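Local coordinates for molybdenum-binding-protein (Azotobacter vinelandii, PDB 1H9J) that binds molybdate between the subunits of a trimer built from TOBE (Mop) domains and probably serves in handling molybdenum inside the cell, at residues A[36-41]-A[137-142]; A[85-90]-A[101-106]; A[97-102]-A[111-116]. All blocks are in the same frame, centred on the assembly; numbering follows the deposited sequence.

Contact 1 (A[36-41]-A[137-142]). With PO4 (phosphate ion), chain E; PO4 (phosphate ion), chain D.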
ATOM      1  N   ASP A  36       2.353  23.689   0.960  1.00 33.50           N
ATOM      2  CA  ASP A  36       2.754  22.402   0.398  1.00 33.76           C
ATOM      3  C   ASP A  36       1.672  21.907  -0.548  1.00 32.69           C
ATOM      4  O   ASP A  36       0.507  22.252  -0.352  1.00 27.91           O
ATOM      5  CB  ASP A  36       2.986  21.451   1.592  1.00 34.78           C
ATOM      6  CG  ASP A  36       3.689  22.119   2.757  1.00 40.81           C
ATOM      7  OD1 ASP A  36       4.915  22.334   2.638  1.00 44.09           O
ATOM      8  OD2 ASP A  36       3.109  22.454   3.814  1.00 42.65           O
ATOM      9  N   LYS A  37       1.998  21.225  -1.628  1.00 29.75           N
ATOM     10  CA  LYS A  37       1.111  20.664  -2.606  1.00 30.14           C
ATOM     11  C   LYS A  37       1.055  19.125  -2.530  1.00 29.14           C
ATOM     12  O   LYS A  37       2.120  18.530  -2.433  1.00 31.01           O
ATOM     13  CB  LYS A  37       1.588  20.978  -4.026  1.00 38.24           C
ATOM     14  N   LEU A  38      -0.106  18.507  -2.617  1.00 21.97           N
ATOM     15  CA  LEU A  38      -0.195  17.043  -2.538  1.00 17.74           C
ATOM     16  C   LEU A  38      -1.194  16.554  -3.566  1.00 19.07           C
ATOM     17  O   LEU A  38      -2.284  17.162  -3.647  1.00 21.55           O
ATOM     18  CB  LEU A  38      -0.691  16.643  -1.145  1.00 18.79           C
ATOM     19  CG  LEU A  38      -0.892  15.167  -0.820  1.00 18.31           C
ATOM     20  CD1 LEU A  38       0.457  14.484  -0.670  1.00 20.15           C
ATOM     21  CD2 LEU A  38      -1.730  15.005   0.430  1.00 22.37           C
ATOM     22  N   ALA A  39      -0.825  15.621  -4.422  1.00 15.58           N
ATOM     23  CA  ALA A  39      -1.716  15.060  -5.398  1.00 16.44           C
ATOM     24  C   ALA A  39      -2.304  13.716  -5.021  1.00 17.69           C
ATOM     25  O   ALA A  39      -1.608  12.894  -4.393  1.00 15.62           O
ATOM     26  CB  ALA A  39      -0.970  14.921  -6.729  1.00 19.70           C
ATOM     27  N   ALA A  40      -3.583  13.506  -5.244  1.00 13.85           N
ATOM     28  CA  ALA A  40      -4.260  12.263  -4.940  1.00 14.88           C
ATOM     29  C   ALA A  40      -4.908  11.728  -6.218  1.00 18.96           C
ATOM     30  O   ALA A  40      -5.217  12.543  -7.124  1.00 20.39           O
ATOM     31  CB  ALA A  40      -5.330  12.514  -3.881  1.00 12.80           C
ATOM     32  N   VAL A  41      -5.018  10.416  -6.336  1.00 15.81           N
ATOM     33  CA  VAL A  41      -5.683   9.814  -7.492  1.00 16.87           C
ATOM     34  C   VAL A  41      -6.810   8.953  -6.928  1.00 16.86           C
ATOM     35  O   VAL A  41      -6.592   8.102  -6.041  1.00 16.54           O
ATOM     36  CB  VAL A  41      -4.813   8.981  -8.425  1.00 22.60           C
ATOM     37  CG1 VAL A  41      -5.623   8.142  -9.406  1.00 26.29           C
ATOM     38  CG2 VAL A  41      -3.884   9.864  -9.269  1.00 20.89           C
ATOM     39  N   SER A 137      -1.863   7.595  -5.749  1.00 14.00           N
ATOM     40  CA  SER A 137      -2.814   6.513  -5.555  1.00 22.02           C
ATOM     41  C   SER A 137      -2.823   5.967  -4.140  1.00 21.74           C
ATOM     42  O   SER A 137      -3.663   5.138  -3.765  1.00 26.82           O
ATOM     43  CB  SER A 137      -2.604   5.451  -6.637  1.00 27.89           C
ATOM     44  OG  SER A 137      -1.490   4.602  -6.404  1.00 28.54           O
ATOM     45  N   ASN A 138      -1.931   6.440  -3.249  1.00 18.49           N
ATOM     46  CA  ASN A 138      -1.942   5.978  -1.884  1.00 19.93           C
ATOM     47  C   ASN A 138      -2.501   7.097  -0.993  1.00 19.92           C
ATOM     48  O   ASN A 138      -2.171   7.180   0.164  1.00 20.07           O
ATOM     49  CB  ASN A 138      -0.610   5.452  -1.364  1.00 21.57           C
ATOM     50  CG  ASN A 138      -0.196   4.186  -2.111  1.00 26.75           C
ATOM     51  OD1 ASN A 138      -1.024   3.362  -2.481  1.00 35.65           O
ATOM     52  ND2 ASN A 138       1.100   4.112  -2.309  1.00 17.84           N
ATOM     53  N   VAL A 139      -3.180   8.069  -1.617  1.00 17.15           N
ATOM     54  CA  VAL A 139      -3.774   9.155  -0.819  1.00 14.72           C
ATOM     55  C   VAL A 139      -5.290   8.984  -0.853  1.00 15.12           C
ATOM     56  O   VAL A 139      -5.833   8.981  -1.948  1.00 17.25           O
ATOM     57  CB  VAL A 139      -3.383  10.530  -1.407  1.00 15.51           C
ATOM     58  CG1 VAL A 139      -3.968  11.642  -0.535  1.00 14.97           C
ATOM     59  CG2 VAL A 139      -1.841  10.721  -1.442  1.00 12.13           C
ATOM     60  N   ILE A 140      -5.961   8.806   0.269  1.00 13.07           N
ATOM     61  CA  ILE A 140      -7.393   8.683   0.394  1.00 13.84           C
ATOM     62  C   ILE A 140      -7.970  10.079   0.664  1.00 14.34           C
ATOM     63  O   ILE A 140      -7.391  10.813   1.461  1.00 15.58           O
ATOM     64  CB  ILE A 140      -7.751   7.739   1.560  1.00 14.35           C
ATOM     65  CG1 ILE A 140      -7.508   6.275   1.111  1.00 15.48           C
ATOM     66  CG2 ILE A 140      -9.228   7.769   1.945  1.00 14.82           C
ATOM     67  CD1 ILE A 140      -7.367   5.300   2.321  1.00 15.75           C
ATOM     68  N   LEU A 141      -9.039  10.442  -0.013  1.00 11.32           N
ATOM     69  CA  LEU A 141      -9.672  11.737   0.211  1.00 10.18           C
ATOM     70  C   LEU A 141     -10.969  11.611   0.989  1.00 16.65           C
ATOM     71  O   LEU A 141     -11.710  10.625   0.960  1.00 15.01           O
ATOM     72  CB  LEU A 141     -10.042  12.375  -1.164  1.00 13.88           C
ATOM     73  CG  LEU A 141      -8.891  12.774  -2.069  1.00 20.79           C
ATOM     74  CD1 LEU A 141      -9.422  13.305  -3.409  1.00 20.21           C
ATOM     75  CD2 LEU A 141      -7.973  13.769  -1.367  1.00 20.08           C
ATOM     76  N   GLY A 142     -11.246  12.711   1.710  1.00 16.64           N
ATOM     77  CA  GLY A 142     -12.446  12.840   2.499  1.00 15.66           C
ATOM     78  C   GLY A 142     -13.153  14.168   2.127  1.00 17.95           C
ATOM     79  O   GLY A 142     -12.375  15.133   2.043  1.00 17.55           O
TER
HETATM   80  P   PO4 E1146      -0.440   4.373 -10.490  1.00 34.59           P
HETATM   81  O1  PO4 E1146      -0.989   3.824 -11.816  1.00 41.30           O
HETATM   82  O2  PO4 E1146      -0.995   5.761 -10.103  1.00 32.66           O
HETATM   83  O3  PO4 E1146      -0.698   3.360  -9.355  1.00 35.61           O
HETATM   84  O4  PO4 E1146       1.109   4.538 -10.664  1.00 34.54           O
HETATM   85  P   PO4 D1145       1.366   7.851  -8.824  1.00 23.97           P
HETATM   86  O1  PO4 D1145      -0.013   7.346  -8.319  1.00 20.62           O
HETATM   87  O2  PO4 D1145       2.233   6.871  -9.519  1.00 27.98           O
HETATM   88  O3  PO4 D1145       1.006   8.923  -9.953  1.00 27.04           O
HETATM   89  O4  PO4 D1145       2.116   8.791  -7.867  1.00 15.80           O
HETATM   90  O   HOH W   1      -7.041   7.121  -3.445  1.00 21.63           O
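Ala40 and Val139 bring the two backbones together at a CA to CA distance of 5.2 Å, and Val41 and Ser137 come to 4.8 Å, yet the segments do not form a ladder. A water bridges them instead. It donates to Val41 O at 2.8 Å and to Val139 O at 2.7 Å, so both carbonyls are satisfied although neither faces an N-H of the other segment. The apolar contact centres on Val139. Its CG1 is anti to the backbone N (chi1 -178°). This turns CG1 to Ala40 CB, 3.7 Å away, and to Leu38 CD2, which it meets more loosely. The other branch, Val139 CG2, rests near Ala39 O at 3.7 Å. Ala40 CB is also approached by Leu141, whose CD2 lies 3.9 Å from it. The single methyl of Ala40 thus touches both a valine and a leucine. Val139 also packs on Ala60 and Val62 of strand 57-62, and Leu141 on Val28 and Ile30 of strand 25-32. Ser137 contacts two phosphate ions, probably from the crystallisation liquor. Ser137 N donates to O1 of one phosphate at 3.2 Å. Its OG makes a weak bond to O3 of the other. Arg81 N, Ala136 N and Lys135 NZ also bind the pair. Within this chain, strands 37-43 and 140-143 are the outermost strands of one five-stranded antiparallel sheet, which continues at Gly142 into the second subunit. Edge strands that meet in this way are consistent with the closing of an OB-type barrel, here by the last strand of the chain.

Contact 2 (A[85-90]-A[101-106])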
ATOM      1  N   THR A  85       9.802  17.970   0.119  1.00 14.45           N
ATOM      2  CA  THR A  85      11.075  18.086   0.862  1.00 15.17           C
ATOM      3  C   THR A  85      10.943  18.729   2.211  1.00 17.05           C
ATOM      4  O   THR A  85      10.143  19.664   2.395  1.00 18.54           O
ATOM      5  CB  THR A  85      12.064  18.882  -0.005  1.00 21.76           C
ATOM      6  OG1 THR A  85      11.466  20.160  -0.293  1.00 25.63           O
ATOM      7  CG2 THR A  85      12.349  18.084  -1.261  1.00 21.39           C
ATOM      8  N   GLY A  86      11.692  18.211   3.190  1.00 14.82           N
ATOM      9  CA  GLY A  86      11.544  18.769   4.533  1.00 15.68           C
ATOM     10  C   GLY A  86      12.787  18.426   5.363  1.00 16.19           C
ATOM     11  O   GLY A  86      13.862  18.124   4.819  1.00 14.18           O
ATOM     12  N   THR A  87      12.667  18.732   6.656  1.00 12.84           N
ATOM     13  CA  THR A  87      13.749  18.442   7.586  1.00 11.94           C
ATOM     14  C   THR A  87      13.256  17.507   8.674  1.00 13.43           C
ATOM     15  O   THR A  87      12.115  17.632   9.104  1.00 12.69           O
ATOM     16  CB  THR A  87      14.334  19.729   8.230  1.00 21.37           C
ATOM     17  OG1 THR A  87      13.280  20.448   8.859  1.00 28.58           O
ATOM     18  CG2 THR A  87      14.942  20.641   7.177  1.00 24.70           C
ATOM     19  N   VAL A  88      14.113  16.604   9.122  1.00 14.38           N
ATOM     20  CA  VAL A  88      13.706  15.666  10.180  1.00 11.90           C
ATOM     21  C   VAL A  88      13.473  16.402  11.490  1.00 11.64           C
ATOM     22  O   VAL A  88      14.400  17.069  11.959  1.00 10.78           O
ATOM     23  CB  VAL A  88      14.808  14.619  10.374  1.00 10.08           C
ATOM     24  CG1 VAL A  88      14.611  13.707  11.595  1.00 13.59           C
ATOM     25  CG2 VAL A  88      14.869  13.750   9.111  1.00 10.54           C
ATOM     26  N   LYS A  89      12.312  16.161  12.104  1.00 11.39           N
ATOM     27  CA  LYS A  89      11.983  16.749  13.394  1.00 11.09           C
ATOM     28  C   LYS A  89      12.020  15.732  14.541  1.00 13.54           C
ATOM     29  O   LYS A  89      12.534  15.972  15.636  1.00 14.37           O
ATOM     30  CB  LYS A  89      10.563  17.322  13.304  1.00 14.45           C
ATOM     31  CG  LYS A  89      10.040  17.838  14.651  1.00 23.17           C
ATOM     32  CD  LYS A  89       8.668  18.475  14.410  1.00 33.30           C
ATOM     33  CE  LYS A  89       8.272  19.351  15.596  1.00 34.36           C
ATOM     34  NZ  LYS A  89       6.799  19.284  15.805  1.00 44.04           N
ATOM     35  N   THR A  90      11.402  14.546  14.357  1.00 12.26           N
ATOM     36  CA  THR A  90      11.331  13.500  15.366  1.00 11.84           C
ATOM     37  C   THR A  90      11.518  12.072  14.802  1.00 12.33           C
ATOM     38  O   THR A  90      11.248  11.856  13.619  1.00 11.01           O
ATOM     39  CB  THR A  90       9.917  13.497  16.050  1.00 16.35           C
ATOM     40  OG1 THR A  90       9.670  14.855  16.501  1.00 15.83           O
ATOM     41  CG2 THR A  90       9.850  12.540  17.211  1.00 16.38           C
ATOM     42  N   THR A 101       9.160  11.798  11.648  1.00 10.49           N
ATOM     43  CA  THR A 101       8.351  12.971  11.321  1.00 11.28           C
ATOM     44  C   THR A 101       9.204  14.056  10.684  1.00 11.02           C
ATOM     45  O   THR A 101      10.245  14.403  11.246  1.00 14.58           O
ATOM     46  CB  THR A 101       7.707  13.527  12.626  1.00  9.89           C
ATOM     47  OG1 THR A 101       6.781  12.501  13.016  1.00 15.90           O
ATOM     48  CG2 THR A 101       6.786  14.678  12.196  1.00 14.78           C
ATOM     49  N   LEU A 102       8.754  14.555   9.517  1.00 12.86           N
ATOM     50  CA  LEU A 102       9.517  15.605   8.858  1.00 12.69           C
ATOM     51  C   LEU A 102       8.710  16.911   8.962  1.00 15.52           C
ATOM     52  O   LEU A 102       7.487  16.865   8.847  1.00 18.32           O
ATOM     53  CB  LEU A 102       9.649  15.324   7.364  1.00 14.85           C
ATOM     54  CG  LEU A 102      10.269  14.033   6.892  1.00 18.75           C
ATOM     55  CD1 LEU A 102      10.256  14.042   5.350  1.00 23.50           C
ATOM     56  CD2 LEU A 102      11.687  13.910   7.451  1.00 16.70           C
ATOM     57  N   ALA A 103       9.388  18.039   9.022  1.00 16.68           N
ATOM     58  CA  ALA A 103       8.657  19.318   9.001  1.00 20.17           C
ATOM     59  C   ALA A 103       8.805  19.816   7.566  1.00 18.06           C
ATOM     60  O   ALA A 103       9.955  19.884   7.085  1.00 15.38           O
ATOM     61  CB  ALA A 103       9.213  20.359   9.940  1.00 17.43           C
ATOM     62  N   LEU A 104       7.711  20.169   6.904  1.00 19.34           N
ATOM     63  CA  LEU A 104       7.866  20.657   5.519  1.00 24.35           C
ATOM     64  C   LEU A 104       7.936  22.173   5.521  1.00 31.45           C
ATOM     65  O   LEU A 104       7.513  22.749   6.532  1.00 29.74           O
ATOM     66  CB  LEU A 104       6.691  20.091   4.706  1.00 27.58           C
ATOM     67  CG  LEU A 104       6.526  18.564   4.841  1.00 25.40           C
ATOM     68  CD1 LEU A 104       5.220  18.085   4.231  1.00 29.90           C
ATOM     69  CD2 LEU A 104       7.722  17.838   4.227  1.00 25.86           C
ATOM     70  N   GLN A 105       8.463  22.814   4.468  1.00 38.49           N
ATOM     71  CA  GLN A 105       8.480  24.277   4.481  0.50 41.61           C
ATOM     72  C   GLN A 105       7.021  24.751   4.437  1.00 42.37           C
ATOM     73  O   GLN A 105       6.266  24.402   3.553  1.00 43.65           O
ATOM     74  CB  GLN A 105       9.290  24.966   3.383  0.50 45.32           C
ATOM     75  CG  GLN A 105       9.379  26.469   3.589  0.50 47.21           C
ATOM     76  CD  GLN A 105      10.358  27.277   2.778  0.50 47.45           C
ATOM     77  OE1 GLN A 105      10.274  28.516   2.788  0.50 42.45           O
ATOM     78  NE2 GLN A 105      11.297  26.651   2.076  0.50 47.87           N
ATOM     79  N   GLY A 106       6.652  25.538   5.435  1.00 44.81           N
ATOM     80  CA  GLY A 106       5.301  26.062   5.547  1.00 46.36           C
ATOM     81  C   GLY A 106       4.738  25.633   6.901  1.00 47.04           C
ATOM     82  O   GLY A 106       3.844  26.298   7.420  1.00 49.27           O
TER
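Val88 CG2 meets Leu102 CD2 at 3.6 Å, methyl to methyl. Val88 CG2 is beside its backbone N, and Leu102 CG is anti to its carbonyl carbon (chi1 -57°), which brings the two branches together on one face of the sheet. Thr87, Ala103, Thr90 and Thr101 put their side chains on the other face. There Thr90 CB and Thr101 CB stand 4.1 Å apart. The backbone holds these pairs in place. Thr87 and Ala103 form a hydrogen-bonded antiparallel pair, with Thr87 N to Ala103 O at 3.0 Å and Ala103 N to Thr87 O at 2.8 Å. Val88 and Leu102 form the non-hydrogen-bonded pair that follows. Beyond it the pairing is irregular. Thr101 O takes Lys89 N at 2.8 Å and, weakly, Thr90 N at 3.3 Å, while Thr101 N donates to Thr90 O at 2.9 Å. Two residues, Lys89 and Thr90, thus stand opposite the one Thr101: a classic beta bulge, which shifts the register by one. Gly86 carries no side chain, so its CA can come within 3.2 Å of Ala103 O. Leu104 CD2 packs beside Thr85 O. Further out, Lys89 NZ forms a salt bridge with Glu109. The hairpin of strands 82-93 and 97-104 lies inside a five-stranded sheet. Gly86 bonds to Ala130 of strand 129-134 beyond one edge of the pair. Leu102 bonds to Ile110 of strand 109-115 beyond the other.

Contact 3 (A[97-102]-A[111-116]). With MOO (molybdate ion), chain C; MOO (molybdate ion), chain B.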
ATOM      1  N   ASN A  97      10.779  -1.511  13.316  1.00  8.15           N
ATOM      2  CA  ASN A  97      10.400  -0.238  12.636  1.00 11.62           C
ATOM      3  C   ASN A  97      10.721   0.977  13.509  1.00 13.04           C
ATOM      4  O   ASN A  97      10.851   0.962  14.728  1.00 14.58           O
ATOM      5  CB  ASN A  97       8.909  -0.301  12.349  1.00 12.00           C
ATOM      6  CG  ASN A  97       8.587  -1.245  11.228  1.00 20.11           C
ATOM      7  OD1 ASN A  97       9.173  -1.063  10.150  1.00 17.86           O
ATOM      8  ND2 ASN A  97       7.703  -2.227  11.405  1.00 10.16           N
ATOM      9  N   ALA A  98      10.547   2.113  12.806  1.00  9.57           N
ATOM     10  CA  ALA A  98      10.679   3.441  13.418  1.00  9.35           C
ATOM     11  C   ALA A  98       9.722   4.445  12.779  1.00  9.47           C
ATOM     12  O   ALA A  98       9.531   4.415  11.549  1.00 11.66           O
ATOM     13  CB  ALA A  98      12.079   3.993  13.148  1.00 10.53           C
ATOM     14  N   GLU A  99       9.327   5.449  13.543  1.00  8.85           N
ATOM     15  CA  GLU A  99       8.447   6.505  13.068  1.00  9.24           C
ATOM     16  C   GLU A  99       9.253   7.785  12.850  1.00 14.15           C
ATOM     17  O   GLU A  99       9.913   8.176  13.808  1.00 12.89           O
ATOM     18  CB  GLU A  99       7.362   6.838  14.147  1.00 10.31           C
ATOM     19  CG  GLU A  99       6.359   5.710  14.342  1.00 20.47           C
ATOM     20  CD  GLU A  99       5.306   6.132  15.369  1.00 18.85           C
ATOM     21  OE1 GLU A  99       5.018   7.339  15.530  1.00 23.31           O
ATOM     22  OE2 GLU A  99       4.808   5.209  16.063  1.00 21.03           O
ATOM     23  N   VAL A 100       9.310   8.320  11.644  1.00  9.25           N
ATOM     24  CA  VAL A 100      10.062   9.549  11.388  1.00  9.30           C
ATOM     25  C   VAL A 100       9.066  10.644  11.027  1.00 13.23           C
ATOM     26  O   VAL A 100       8.309  10.476  10.064  1.00 11.72           O
ATOM     27  CB  VAL A 100      11.023   9.319  10.223  1.00 10.97           C
ATOM     28  CG1 VAL A 100      11.886  10.515   9.893  1.00  8.98           C
ATOM     29  CG2 VAL A 100      11.971   8.152  10.539  1.00 12.00           C
ATOM     30  N   THR A 101       9.160  11.798  11.648  1.00 10.49           N
ATOM     31  CA  THR A 101       8.351  12.971  11.321  1.00 11.28           C
ATOM     32  C   THR A 101       9.204  14.056  10.684  1.00 11.02           C
ATOM     33  O   THR A 101      10.245  14.403  11.246  1.00 14.58           O
ATOM     34  CB  THR A 101       7.707  13.527  12.626  1.00  9.89           C
ATOM     35  OG1 THR A 101       6.781  12.501  13.016  1.00 15.90           O
ATOM     36  CG2 THR A 101       6.786  14.678  12.196  1.00 14.78           C
ATOM     37  N   LEU A 102       8.754  14.555   9.517  1.00 12.86           N
ATOM     38  CA  LEU A 102       9.517  15.605   8.858  1.00 12.69           C
ATOM     39  C   LEU A 102       8.710  16.911   8.962  1.00 15.52           C
ATOM     40  O   LEU A 102       7.487  16.865   8.847  1.00 18.32           O
ATOM     41  CB  LEU A 102       9.649  15.324   7.364  1.00 14.85           C
ATOM     42  CG  LEU A 102      10.269  14.033   6.892  1.00 18.75           C
ATOM     43  CD1 LEU A 102      10.256  14.042   5.350  1.00 23.50           C
ATOM     44  CD2 LEU A 102      11.687  13.910   7.451  1.00 16.70           C
ATOM     45  N   THR A 111       4.456  12.146   8.635  1.00 13.43           N
ATOM     46  CA  THR A 111       5.036  11.012   9.396  1.00  8.19           C
ATOM     47  C   THR A 111       5.207   9.789   8.519  1.00 13.55           C
ATOM     48  O   THR A 111       4.197   9.356   7.920  1.00 15.57           O
ATOM     49  CB  THR A 111       4.207  10.664  10.631  1.00 14.38           C
ATOM     50  OG1 THR A 111       4.326  11.751  11.571  1.00 16.63           O
ATOM     51  CG2 THR A 111       4.757   9.443  11.407  1.00 18.28           C
ATOM     52  N   SER A 112       6.368   9.136   8.550  1.00 10.41           N
ATOM     53  CA  SER A 112       6.651   7.933   7.792  1.00 12.82           C
ATOM     54  C   SER A 112       7.032   6.758   8.713  1.00 11.44           C
ATOM     55  O   SER A 112       7.620   7.047   9.748  1.00 13.21           O
ATOM     56  CB  SER A 112       7.855   8.140   6.825  1.00 13.00           C
ATOM     57  OG  SER A 112       8.219   6.909   6.222  1.00 15.79           O
ATOM     58  N   MET A 113       6.581   5.542   8.443  1.00 10.92           N
ATOM     59  CA  MET A 113       7.041   4.361   9.196  1.00 13.07           C
ATOM     60  C   MET A 113       8.041   3.613   8.303  1.00 13.16           C
ATOM     61  O   MET A 113       7.673   3.364   7.130  1.00 14.13           O
ATOM     62  CB  MET A 113       5.898   3.418   9.526  1.00 18.98           C
ATOM     63  CG  MET A 113       6.109   2.199  10.409  1.00 22.92           C
ATOM     64  SD  MET A 113       6.618   2.584  12.086  1.00 23.07           S
ATOM     65  CE  MET A 113       5.014   2.748  12.880  1.00 25.99           C
ATOM     66  N   VAL A 114       9.303   3.523   8.739  1.00 11.48           N
ATOM     67  CA  VAL A 114      10.311   2.819   7.898  1.00  9.97           C
ATOM     68  C   VAL A 114      11.066   1.805   8.755  1.00 13.67           C
ATOM     69  O   VAL A 114      10.817   1.725   9.962  1.00 14.05           O
ATOM     70  CB  VAL A 114      11.295   3.818   7.253  1.00 16.50           C
ATOM     71  CG1 VAL A 114      10.556   4.738   6.288  1.00 14.34           C
ATOM     72  CG2 VAL A 114      12.003   4.656   8.311  1.00 15.26           C
ATOM     73  N   THR A 115      11.996   1.028   8.212  1.00 15.21           N
ATOM     74  CA  THR A 115      12.677   0.078   9.121  1.00 16.45           C
ATOM     75  C   THR A 115      13.694   0.885   9.892  1.00 12.63           C
ATOM     76  O   THR A 115      14.226   1.916   9.431  1.00 11.62           O
ATOM     77  CB  THR A 115      13.383  -1.032   8.304  1.00 14.80           C
ATOM     78  OG1 THR A 115      14.253  -0.390   7.375  1.00 12.62           O
ATOM     79  CG2 THR A 115      12.420  -1.958   7.596  1.00 10.79           C
ATOM     80  N   LYS A 116      14.142   0.382  11.072  1.00  9.74           N
ATOM     81  CA  LYS A 116      15.222   1.051  11.763  1.00 15.81           C
ATOM     82  C   LYS A 116      16.507   0.924  10.929  1.00 13.46           C
ATOM     83  O   LYS A 116      17.340   1.812  11.043  1.00 15.05           O
ATOM     84  CB  LYS A 116      15.455   0.519  13.169  0.50 16.86           C
ATOM     85  CG  LYS A 116      15.928  -0.919  13.253  0.50 23.75           C
ATOM     86  CD  LYS A 116      15.984  -1.385  14.706  0.50 19.99           C
ATOM     87  CE  LYS A 116      16.751  -2.696  14.781  0.50 18.39           C
ATOM     88  NZ  LYS A 116      16.620  -3.350  16.117  0.50 12.05           N
TER
HETATM   89 MO   MOO C1144      11.094   0.596   4.242  1.00 27.00          MO
HETATM   90  O1  MOO C1144      10.964   2.151   3.400  1.00 23.48           O
HETATM   91  O2  MOO C1144       9.578   0.270   5.123  1.00 26.82           O
HETATM   92  O3  MOO C1144      11.190  -0.776   3.078  1.00 21.64           O
HETATM   93  O4  MOO C1144      12.456   0.616   5.380  1.00 16.56           O
HETATM   94 MO   MOO B1143       7.405  -3.139  15.636  0.33 21.07          MO
HETATM   95  O1  MOO B1143       6.699  -2.862  14.044  0.33 32.05           O
HETATM   96  O2  MOO B1143       6.494  -2.376  16.872  1.00 34.58           O
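This antiparallel hairpin carries molybdate ligands near one end, where Asn97 and Thr115 pair at a subunit interface. Asn97 ND2 donates to O1 of one molybdate at 2.9 Å, nearly straight (167°). Asn97 ND2 of the second and third subunits bind the same ion, as do Ala95 N and Val96 N of the second subunit. Replacing Asn97 by a leucine would remove this amide donor and would probably leave molybdate O1 without its bond from this chain. Thr115 grips O4 of the other molybdate twice, through N and OG1, each at 2.9 Å. Its OG1 lies between the backbone N and the carbonyl carbon (chi1 55°), which lets the hydroxyl reach the ion and also cap Ala118 N at the start of helix 116-122. Ser7, Arg9, Lys63 and Ala64 of the third subunit complete that site. Four backbone bonds, two each in the pairs Ala98 with Val114 and Val100 with Ser112, fix the strands. Met113 bends so that CE lies 3.6 Å from Glu99 CG, and SD comes 3.7 Å from Asn97 CB. On the opposite face Val100 CG2 touches Val114 CG2 at 4.1 Å, and both residues pack on Val119 of the helix. At the other end Thr101 OG1 and Thr111 OG1 share a hydrogen bond of 2.9 Å. Oxyanions held by backbone N-H groups, hydroxyls and amides between subunits are characteristic of molybdate sites in Mop proteins.

How the contacts relate
Contacts 2 and 3 share strand 97-104, with Thr101 and Leu102 in both, and their centres lie 12 Å apart. Together they join strands 82-93, 97-104 and 109-115 of one five-stranded sheet. Contact 1 belongs to the other sheet. Its centre is 18 Å from that of contact 2 and 20 Å from that of contact 3. Asp36 still packs against Leu104, so contacts 1 and 2 touch between the two sheets. Along the chain, 36-41 comes first and 137-142 last, with both hairpin contacts between them. The chain thus returns to its first sheet after building the second. Contacts 1 and 3 both touch the second subunit.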